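Local coordinates for protein transcription initiation factor TFIID subunit 5 (Encephalitozoon cuniculi, PDB 2J4B) that probably acts, as a TBP-associated factor of TFIID whose N-terminal domain this is, in RNA polymerase II transcription initiation, at residues T17-S22 with D29-L34; L33-F38 with Y91-S96; D108-F113 with K124-H129. All blocks are in the same frame, centred on the assembly; numbering follows the deposited sequence.

Interaction 1. Residues T17-S22 with D29-L34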
loop_
_atom_site.group_PDB
_atom_site.type_symbol
_atom_site.label_atom_id
_atom_site.label_comp_id
_atom_site.label_asym_id
_atom_site.label_seq_id
_atom_site.Cartn_x
_atom_site.Cartn_y
_atom_site.Cartn_z
ATOM N N THR A 17 5.249 -6.550 -9.170
ATOM C CA THR A 17 5.812 -7.144 -10.376
ATOM C C THR A 17 4.817 -7.140 -11.539
ATOM O O THR A 17 5.204 -7.027 -12.715
ATOM C CB THR A 17 6.268 -8.592 -10.102
ATOM O OG1 THR A 17 7.157 -8.604 -8.972
ATOM C CG2 THR A 17 6.951 -9.181 -11.317
ATOM N N TRP A 18 3.536 -7.271 -11.200
ATOM C CA TRP A 18 2.471 -7.252 -12.198
ATOM C C TRP A 18 2.320 -5.848 -12.761
ATOM O O TRP A 18 2.292 -5.658 -13.972
ATOM C CB TRP A 18 1.165 -7.746 -11.579
ATOM C CG TRP A 18 -0.018 -7.679 -12.487
ATOM C CD1 TRP A 18 -0.370 -8.580 -13.445
ATOM C CD2 TRP A 18 -1.029 -6.650 -12.501
ATOM N NE1 TRP A 18 -1.530 -8.176 -14.064
ATOM C CE2 TRP A 18 -1.956 -6.997 -13.502
ATOM C CE3 TRP A 18 -1.235 -5.478 -11.759
ATOM C CZ2 TRP A 18 -3.078 -6.208 -13.791
ATOM C CZ3 TRP A 18 -2.342 -4.697 -12.038
ATOM C CH2 TRP A 18 -3.254 -5.066 -13.056
ATOM N N ILE A 19 2.237 -4.861 -11.871
ATOM C CA ILE A 19 2.145 -3.450 -12.281
ATOM C C ILE A 19 3.289 -3.035 -13.208
ATOM O O ILE A 19 3.060 -2.534 -14.303
ATOM C CB ILE A 19 2.196 -2.519 -11.076
ATOM C CG1 ILE A 19 0.932 -2.689 -10.234
ATOM C CG2 ILE A 19 2.410 -1.064 -11.540
ATOM C CD1 ILE A 19 0.978 -1.969 -8.922
ATOM N N GLU A 20 4.520 -3.256 -12.760
ATOM C CA GLU A 20 5.688 -2.830 -13.508
ATOM C C GLU A 20 5.716 -3.430 -14.922
ATOM O O GLU A 20 6.381 -2.906 -15.809
ATOM C CB GLU A 20 6.960 -3.186 -12.729
ATOM C CG GLU A 20 7.116 -2.406 -11.414
ATOM C CD GLU A 20 8.344 -2.842 -10.610
ATOM O OE1 GLU A 20 8.822 -3.977 -10.835
ATOM O OE2 GLU A 20 8.825 -2.050 -9.755
ATOM N N ASP A 21 4.962 -4.512 -15.115
ATOM C CA ASP A 21 4.829 -5.177 -16.412
ATOM C C ASP A 21 3.622 -4.719 -17.236
ATOM O O ASP A 21 3.567 -4.977 -18.433
ATOM C CB ASP A 21 4.736 -6.692 -16.222
ATOM C CG ASP A 21 6.084 -7.355 -16.196
ATOM O OD1 ASP A 21 6.948 -6.977 -17.024
ATOM O OD2 ASP A 21 6.293 -8.249 -15.345
ATOM N N SER A 22 2.648 -4.067 -16.614
ATOM C CA SER A 22 1.490 -3.584 -17.366
ATOM C C SER A 22 1.908 -2.544 -18.410
ATOM O O SER A 22 3.036 -2.034 -18.379
ATOM C CB SER A 22 0.427 -2.994 -16.433
ATOM O OG SER A 22 0.910 -1.848 -15.752
ATOM N N ASP A 29 -1.841 4.996 -13.321
ATOM C CA ASP A 29 -2.946 4.871 -12.398
ATOM C C ASP A 29 -2.727 3.772 -11.371
ATOM O O ASP A 29 -3.406 3.744 -10.366
ATOM C CB ASP A 29 -4.239 4.554 -13.148
ATOM C CG ASP A 29 -4.815 5.741 -13.830
ATOM O OD1 ASP A 29 -4.334 6.880 -13.574
ATOM O OD2 ASP A 29 -5.751 5.521 -14.632
ATOM N N LEU A 30 -1.807 2.856 -11.647
ATOM C CA LEU A 30 -1.558 1.730 -10.767
ATOM C C LEU A 30 -0.427 1.976 -9.763
ATOM O O LEU A 30 -0.466 1.455 -8.672
ATOM C CB LEU A 30 -1.278 0.464 -11.589
ATOM C CG LEU A 30 -2.497 -0.029 -12.397
ATOM C CD1 LEU A 30 -2.126 -1.103 -13.425
ATOM C CD2 LEU A 30 -3.615 -0.522 -11.488
ATOM N N LEU A 31 0.575 2.775 -10.113
ATOM C CA LEU A 31 1.727 2.930 -9.220
ATOM C C LEU A 31 1.370 3.586 -7.871
ATOM O O LEU A 31 1.903 3.195 -6.836
ATOM C CB LEU A 31 2.883 3.653 -9.916
ATOM C CG LEU A 31 3.760 2.701 -10.754
ATOM C CD1 LEU A 31 4.715 3.461 -11.705
ATOM C CD2 LEU A 31 4.554 1.710 -9.881
ATOM N N PRO A 32 0.460 4.578 -7.879
ATOM C CA PRO A 32 0.070 5.223 -6.617
ATOM C C PRO A 32 -0.452 4.236 -5.580
ATOM O O PRO A 32 -0.413 4.522 -4.383
ATOM C CB PRO A 32 -1.035 6.195 -7.035
ATOM C CG PRO A 32 -0.761 6.473 -8.487
ATOM C CD PRO A 32 -0.221 5.175 -9.041
ATOM N N LEU A 33 -0.930 3.088 -6.041
ATOM C CA LEU A 33 -1.471 2.066 -5.167
ATOM C C LEU A 33 -0.418 1.466 -4.234
ATOM O O LEU A 33 -0.745 1.033 -3.137
ATOM C CB LEU A 33 -2.116 0.957 -6.004
ATOM C CG LEU A 33 -2.712 -0.232 -5.240
ATOM C CD1 LEU A 33 -3.735 0.170 -4.154
ATOM C CD2 LEU A 33 -3.350 -1.237 -6.202
ATOM N N LEU A 34 0.840 1.404 -4.657
ATOM C CA LEU A 34 1.846 0.743 -3.827
ATOM C C LEU A 34 2.225 1.514 -2.554
ATOM O O LEU A 34 2.667 0.902 -1.586
ATOM C CB LEU A 34 3.097 0.418 -4.623
ATOM C CG LEU A 34 2.934 -0.505 -5.840
ATOM C CD1 LEU A 34 4.307 -0.636 -6.571
ATOM C CD2 LEU A 34 2.307 -1.886 -5.492
#

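Interaction 2. Residues L33-F38 with Y91-S96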
loop_
_atom_site.group_PDB
_atom_site.type_symbol
_atom_site.label_atom_id
_atom_site.label_comp_id
_atom_site.label_asym_id
_atom_site.label_seq_id
_atom_site.Cartn_x
_atom_site.Cartn_y
_atom_site.Cartn_z
ATOM N N LEU A 33 -0.930 3.088 -6.041
ATOM C CA LEU A 33 -1.471 2.066 -5.167
ATOM C C LEU A 33 -0.418 1.466 -4.234
ATOM O O LEU A 33 -0.745 1.033 -3.137
ATOM C CB LEU A 33 -2.116 0.957 -6.004
ATOM C CG LEU A 33 -2.712 -0.232 -5.240
ATOM C CD1 LEU A 33 -3.735 0.170 -4.154
ATOM C CD2 LEU A 33 -3.350 -1.237 -6.202
ATOM N N LEU A 34 0.840 1.404 -4.657
ATOM C CA LEU A 34 1.846 0.743 -3.827
ATOM C C LEU A 34 2.225 1.514 -2.554
ATOM O O LEU A 34 2.667 0.902 -1.586
ATOM C CB LEU A 34 3.097 0.418 -4.623
ATOM C CG LEU A 34 2.934 -0.505 -5.840
ATOM C CD1 LEU A 34 4.307 -0.636 -6.571
ATOM C CD2 LEU A 34 2.307 -1.886 -5.492
ATOM N N TYR A 35 2.054 2.836 -2.537
ATOM C CA TYR A 35 2.495 3.630 -1.384
ATOM C C TYR A 35 1.652 3.408 -0.133
ATOM O O TYR A 35 2.204 3.071 0.925
ATOM C CB TYR A 35 2.543 5.134 -1.684
ATOM C CG TYR A 35 2.871 5.962 -0.443
ATOM C CD1 TYR A 35 4.081 5.805 0.216
ATOM C CD2 TYR A 35 1.971 6.867 0.071
ATOM C CE1 TYR A 35 4.386 6.543 1.319
ATOM C CE2 TYR A 35 2.267 7.621 1.183
ATOM C CZ TYR A 35 3.480 7.463 1.805
ATOM O OH TYR A 35 3.790 8.207 2.938
ATOM N N PRO A 36 0.324 3.636 -0.231
ATOM C CA PRO A 36 -0.559 3.331 0.901
ATOM C C PRO A 36 -0.548 1.855 1.283
ATOM O O PRO A 36 -0.570 1.538 2.455
ATOM C CB PRO A 36 -1.943 3.766 0.405
ATOM C CG PRO A 36 -1.825 3.837 -1.073
ATOM C CD PRO A 36 -0.424 4.201 -1.364
ATOM N N LEU A 37 -0.490 0.959 0.312
ATOM C CA LEU A 37 -0.384 -0.456 0.624
ATOM C C LEU A 37 0.892 -0.757 1.429
ATOM O O LEU A 37 0.864 -1.511 2.405
ATOM C CB LEU A 37 -0.367 -1.267 -0.663
ATOM C CG LEU A 37 -0.193 -2.780 -0.499
ATOM C CD1 LEU A 37 -1.091 -3.381 0.622
ATOM C CD2 LEU A 37 -0.453 -3.457 -1.873
ATOM N N PHE A 38 2.000 -0.163 0.987
ATOM C CA PHE A 38 3.304 -0.273 1.636
ATOM C C PHE A 38 3.300 0.144 3.109
ATOM O O PHE A 38 3.748 -0.592 3.975
ATOM C CB PHE A 38 4.302 0.591 0.869
ATOM C CG PHE A 38 5.613 0.790 1.559
ATOM C CD1 PHE A 38 6.581 -0.199 1.539
ATOM C CD2 PHE A 38 5.909 1.997 2.174
ATOM C CE1 PHE A 38 7.823 0.008 2.144
ATOM C CE2 PHE A 38 7.152 2.223 2.772
ATOM C CZ PHE A 38 8.103 1.226 2.757
ATOM N N TYR A 91 -1.051 7.940 12.961
ATOM C CA TYR A 91 -2.370 7.544 13.441
ATOM C C TYR A 91 -3.420 7.858 12.407
ATOM O O TYR A 91 -4.264 7.024 12.095
ATOM C CB TYR A 91 -2.708 8.279 14.742
ATOM C CG TYR A 91 -3.990 7.827 15.413
ATOM C CD1 TYR A 91 -4.019 6.692 16.205
ATOM C CD2 TYR A 91 -5.163 8.549 15.265
ATOM C CE1 TYR A 91 -5.192 6.279 16.822
ATOM C CE2 TYR A 91 -6.344 8.151 15.885
ATOM C CZ TYR A 91 -6.353 7.022 16.657
ATOM O OH TYR A 91 -7.528 6.638 17.262
ATOM N N THR A 92 -3.367 9.073 11.881
ATOM C CA THR A 92 -4.315 9.504 10.860
ATOM C C THR A 92 -4.238 8.599 9.647
ATOM O O THR A 92 -5.259 8.215 9.090
ATOM C CB THR A 92 -4.058 10.937 10.429
ATOM O OG1 THR A 92 -4.416 11.811 11.496
ATOM C CG2 THR A 92 -4.891 11.284 9.210
ATOM N N PHE A 93 -3.026 8.235 9.252
ATOM C CA PHE A 93 -2.862 7.377 8.104
ATOM C C PHE A 93 -3.488 5.989 8.349
ATOM O O PHE A 93 -4.088 5.398 7.455
ATOM C CB PHE A 93 -1.389 7.248 7.727
ATOM C CG PHE A 93 -1.188 6.635 6.377
ATOM C CD1 PHE A 93 -1.394 5.287 6.183
ATOM C CD2 PHE A 93 -0.848 7.421 5.287
ATOM C CE1 PHE A 93 -1.254 4.726 4.939
ATOM C CE2 PHE A 93 -0.689 6.860 4.036
ATOM C CZ PHE A 93 -0.894 5.509 3.865
ATOM N N LYS A 94 -3.342 5.476 9.564
ATOM C CA LYS A 94 -3.817 4.149 9.881
ATOM C C LYS A 94 -5.339 4.077 9.964
ATOM O O LYS A 94 -5.936 3.048 9.662
ATOM C CB LYS A 94 -3.220 3.667 11.213
ATOM C CG LYS A 94 -3.474 2.187 11.464
ATOM C CD LYS A 94 -2.845 1.688 12.735
ATOM C CE LYS A 94 -3.888 1.281 13.785
ATOM N NZ LYS A 94 -4.236 2.411 14.714
ATOM N N ASN A 95 -5.957 5.172 10.391
ATOM C CA ASN A 95 -7.379 5.171 10.722
ATOM C C ASN A 95 -8.264 5.916 9.725
ATOM O O ASN A 95 -9.484 5.934 9.892
ATOM C CB ASN A 95 -7.559 5.777 12.105
ATOM C CG ASN A 95 -6.914 4.938 13.178
ATOM O OD1 ASN A 95 -7.069 3.715 13.187
ATOM N ND2 ASN A 95 -6.173 5.578 14.078
ATOM N N SER A 96 -7.660 6.531 8.704
ATOM C CA SER A 96 -8.412 7.306 7.710
ATOM C C SER A 96 -8.225 6.768 6.311
ATOM O O SER A 96 -7.343 5.941 6.060
ATOM C CB SER A 96 -7.980 8.763 7.730
ATOM O OG SER A 96 -8.457 9.388 8.904
#

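Interaction 3. Residues D108-F113 with K124-H129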
loop_
_atom_site.group_PDB
_atom_site.type_symbol
_atom_site.label_atom_id
_atom_site.label_comp_id
_atom_site.label_asym_id
_atom_site.label_seq_id
_atom_site.Cartn_x
_atom_site.Cartn_y
_atom_site.Cartn_z
ATOM N N ASP A 108 -10.307 -2.088 -13.559
ATOM C CA ASP A 108 -10.799 -3.422 -13.879
ATOM C C ASP A 108 -9.650 -4.451 -13.958
ATOM O O ASP A 108 -9.706 -5.525 -13.340
ATOM C CB ASP A 108 -11.634 -3.401 -15.151
ATOM C CG ASP A 108 -12.572 -4.581 -15.237
ATOM O OD1 ASP A 108 -12.089 -5.731 -15.232
ATOM O OD2 ASP A 108 -13.802 -4.380 -15.288
ATOM N N LEU A 109 -8.592 -4.122 -14.679
ATOM C CA LEU A 109 -7.418 -4.983 -14.691
ATOM C C LEU A 109 -6.943 -5.274 -13.265
ATOM O O LEU A 109 -6.633 -6.427 -12.938
ATOM C CB LEU A 109 -6.296 -4.369 -15.541
ATOM C CG LEU A 109 -6.595 -4.450 -17.045
ATOM C CD1 LEU A 109 -5.717 -3.490 -17.848
ATOM C CD2 LEU A 109 -6.461 -5.891 -17.576
ATOM N N LEU A 110 -6.906 -4.236 -12.423
ATOM C CA LEU A 110 -6.378 -4.347 -11.051
ATOM C C LEU A 110 -7.170 -5.306 -10.177
ATOM O O LEU A 110 -6.586 -6.063 -9.418
ATOM C CB LEU A 110 -6.331 -2.974 -10.364
ATOM C CG LEU A 110 -5.981 -2.949 -8.858
ATOM C CD1 LEU A 110 -4.502 -3.372 -8.603
ATOM C CD2 LEU A 110 -6.270 -1.603 -8.266
ATOM N N ILE A 111 -8.495 -5.279 -10.281
ATOM C CA ILE A 111 -9.343 -6.105 -9.406
ATOM C C ILE A 111 -9.405 -7.535 -9.919
ATOM O O ILE A 111 -9.435 -8.478 -9.136
ATOM C CB ILE A 111 -10.792 -5.550 -9.257
ATOM C CG1 ILE A 111 -10.786 -4.068 -8.869
ATOM C CG2 ILE A 111 -11.537 -6.335 -8.194
ATOM C CD1 ILE A 111 -10.298 -3.815 -7.495
ATOM N N ASN A 112 -9.426 -7.679 -11.240
ATOM C CA ASN A 112 -9.298 -8.983 -11.878
ATOM C C ASN A 112 -8.026 -9.660 -11.390
ATOM O O ASN A 112 -8.032 -10.823 -11.002
ATOM C CB ASN A 112 -9.259 -8.844 -13.411
ATOM C CG ASN A 112 -10.592 -8.407 -14.013
ATOM O OD1 ASN A 112 -11.630 -8.454 -13.366
ATOM N ND2 ASN A 112 -10.559 -7.979 -15.263
ATOM N N PHE A 113 -6.925 -8.926 -11.388
ATOM C CA PHE A 113 -5.646 -9.495 -10.935
ATOM C C PHE A 113 -5.681 -9.939 -9.467
ATOM O O PHE A 113 -5.244 -11.040 -9.129
ATOM C CB PHE A 113 -4.503 -8.491 -11.138
ATOM C CG PHE A 113 -3.210 -8.977 -10.619
ATOM C CD1 PHE A 113 -2.531 -9.990 -11.273
ATOM C CD2 PHE A 113 -2.688 -8.476 -9.453
ATOM C CE1 PHE A 113 -1.356 -10.466 -10.780
ATOM C CE2 PHE A 113 -1.507 -8.967 -8.950
ATOM C CZ PHE A 113 -0.840 -9.942 -9.613
ATOM N N LYS A 124 -8.752 -6.414 1.083
ATOM C CA LYS A 124 -9.237 -5.930 2.362
ATOM C C LYS A 124 -8.791 -4.505 2.511
ATOM O O LYS A 124 -9.595 -3.626 2.812
ATOM C CB LYS A 124 -8.699 -6.776 3.503
ATOM C CG LYS A 124 -9.261 -6.426 4.880
ATOM C CD LYS A 124 -8.598 -7.281 5.965
ATOM C CE LYS A 124 -7.062 -7.050 6.065
ATOM N NZ LYS A 124 -6.448 -8.004 7.063
ATOM N N ILE A 125 -7.516 -4.263 2.248
ATOM C CA ILE A 125 -6.973 -2.918 2.348
ATOM C C ILE A 125 -7.737 -1.939 1.449
ATOM O O ILE A 125 -8.079 -0.847 1.885
ATOM C CB ILE A 125 -5.470 -2.878 2.000
ATOM C CG1 ILE A 125 -4.657 -3.661 3.037
ATOM C CG2 ILE A 125 -4.976 -1.397 1.851
ATOM C CD1 ILE A 125 -4.834 -3.176 4.424
ATOM N N LEU A 126 -8.010 -2.335 0.209
ATOM C CA LEU A 126 -8.745 -1.477 -0.723
ATOM C C LEU A 126 -10.075 -1.085 -0.135
ATOM O O LEU A 126 -10.401 0.090 -0.092
ATOM C CB LEU A 126 -9.002 -2.168 -2.059
ATOM C CG LEU A 126 -7.808 -2.484 -2.946
ATOM C CD1 LEU A 126 -8.205 -2.439 -4.439
ATOM C CD2 LEU A 126 -6.699 -1.546 -2.654
ATOM N N ASN A 127 -10.845 -2.089 0.294
ATOM C CA ASN A 127 -12.211 -1.870 0.807
ATOM C C ASN A 127 -12.239 -1.020 2.077
ATOM O O ASN A 127 -13.020 -0.091 2.170
ATOM C CB ASN A 127 -12.926 -3.206 1.064
ATOM C CG ASN A 127 -13.257 -3.955 -0.218
ATOM O OD1 ASN A 127 -13.857 -3.415 -1.129
ATOM N ND2 ASN A 127 -12.855 -5.196 -0.294
ATOM N N GLN A 128 -11.375 -1.346 3.034
ATOM C CA GLN A 128 -11.323 -0.688 4.343
ATOM C C GLN A 128 -10.542 0.635 4.389
ATOM O O GLN A 128 -10.889 1.528 5.141
ATOM C CB GLN A 128 -10.698 -1.638 5.367
ATOM C CG GLN A 128 -11.546 -2.860 5.643
ATOM C CD GLN A 128 -11.067 -3.698 6.825
ATOM O OE1 GLN A 128 -11.755 -4.645 7.240
ATOM N NE2 GLN A 128 -9.908 -3.358 7.375
ATOM N N HIS A 129 -9.479 0.748 3.605
ATOM C CA HIS A 129 -8.536 1.834 3.793
ATOM C C HIS A 129 -8.379 2.764 2.600
ATOM O O HIS A 129 -7.891 3.885 2.771
ATOM C CB HIS A 129 -7.176 1.274 4.204
ATOM C CG HIS A 129 -7.189 0.615 5.552
ATOM N ND1 HIS A 129 -7.656 1.247 6.684
ATOM C CD2 HIS A 129 -6.806 -0.622 5.945
ATOM C CE1 HIS A 129 -7.559 0.430 7.713
ATOM N NE2 HIS A 129 -7.042 -0.710 7.295
#

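Interaction 1. Residues T17-S22 with D29-L34
W18 reaches L30 with the far rim of its indole. Its CG lies anti to the backbone N (chi1 176°), which swings the six-membered ring across to the 29-34 side, where CZ3 comes to 3.9 Å from L30 CD1. The methyl meets the ring at a slant, and a broad aromatic suits the place because it can serve two neighbours: the same indole stacks on the ring of F113 in helix 104-116.

The next residue, I19, directs its CB at the opposing segment and carries most of the contact. CG2 lies 4.0 Å from L30 CB and 3.9 Å from L31 CD2, whereas the longer arm, extended beyond CG1 (chi2 171°), ends in CD1, which meets L34 CD2 tip to tip at 3.7 Å. CD1 also touches the backbone O of L30. A beta-branched residue fits well here, since its forked side chain reaches three leucines at once, L30 and L34 buried and L31 at the exposed margin.

S22, where the chain leaves the helix, turns its hydroxyl back onto the preceding turn. Its OG donates to I19 O over 2.7 Å, in the carbonyl plane and on a lone pair, with a C=O...OG angle of 137°. S22 N bonds to the same oxygen, giving two grips on one carbonyl at the helix end. A small hydroxyl is apt: it takes up that bond and still lets OG rest 3.9 Å from L30 CD1.

L30, also packed on L110, thus sits among W18, I19 and S22. Helices 8-21 and 24-30, joined by a very short turn, form an antiparallel helical hairpin in the NTD2 domain of TAF5, its apolar seam running on through the link to L34 in helix 34-47.

Interaction 2. Residues L33-F38 with Y91-S96
F93 lays its benzyl group against the start of helix 34-47, meeting P36 and Y35. From a CA whose CB already points at the 33-38 segment, CG is set anti to the backbone N (chi1 -167°), and the ring is carried outward from helix 88-95 so that its far half makes the contact. CE1 on one side passes 4.1 Å from the carbonyl O of P36. CE2 on the other comes to 4.2 Å from CE2 of Y35, the two rings crossing at a slant.

This joins two helices distant in sequence within the largely helical NTD2 domain: helix 88-95, which leads into strand 98-103, is packed against helix 34-47, and the centre of the contact lies about 6 Å from the centre of the chain. Further along helix 34-47, I39 and H40 also touch F93.

The tip atom, CZ, comes closest to the 33-38 segment, 3.7 Å from CA of P36 and 4.0 Å from its CB. P36 CA lies in the plane of the ring, at its edge. Proline is well tolerated near the beginning of a helix, where its missing N-H costs little, and its compact ring lets the phenyl edge approach the backbone itself.

Interaction 3. Residues D108-F113 with K124-H129
A small, wholly apolar contact between consecutive helices, 104-116 and 120-129, is made here by L126 with I111 and L110. No hydrogen bond crosses it, and only 76 Å² is buried between the two segments, so they meet through side-chain ends while their backbones stay well apart: the closest CA atoms, of I111 and L126, are 9.9 Å from each other.

L126 CB points at the other helix, and its CD1 does the touching. It lies 4.0 Å from I111 CD1 and, more loosely, 4.4 Å from L110 CD2. I111 does not point directly across; rotation about its CB-CG1 bond (chi2 -69°) brings CD1 round to L126, and the two side chains run alongside one another, pointing opposite ways. Leucine and isoleucine suit such a separation, since their branched hydrocarbon ends can bridge it without polar groups to satisfy. L33, between helices 24-30 and 34-47, packs against both L110 and L126 and so joins in the same apolar cluster.

At the end of helix 120-129, H129 forms backbone hydrogen bonds with Y98, tying this helix to strand 98-103, and stacks its ring on H40. Strand 98-103 leads into the first helix and strand 130-135 follows the second, and the two strands pair in parallel. The contact therefore belongs to a beta-alpha-alpha-beta crossover, in which a pair of helices connects two parallel strands.

All three contacts rest on apolar packing, without a hydrogen bond across any of them. Interaction 1 is the largest and lies partly buried, whereas interactions 2 and 3 are smaller and buried. Interactions 1 and 3 both join elements close in sequence; interaction 2 brings together helices far apart along the chain. Aliphatic branches dominate interactions 1 and 3, aromatic rings and a proline interaction 2. Interactions 1 and 2 share residues 33-34, at the junction of two successive helices, and through L33 this junction also leads on to interaction 3. Interactions 2 and 3 meet once more where K94 packs on H129.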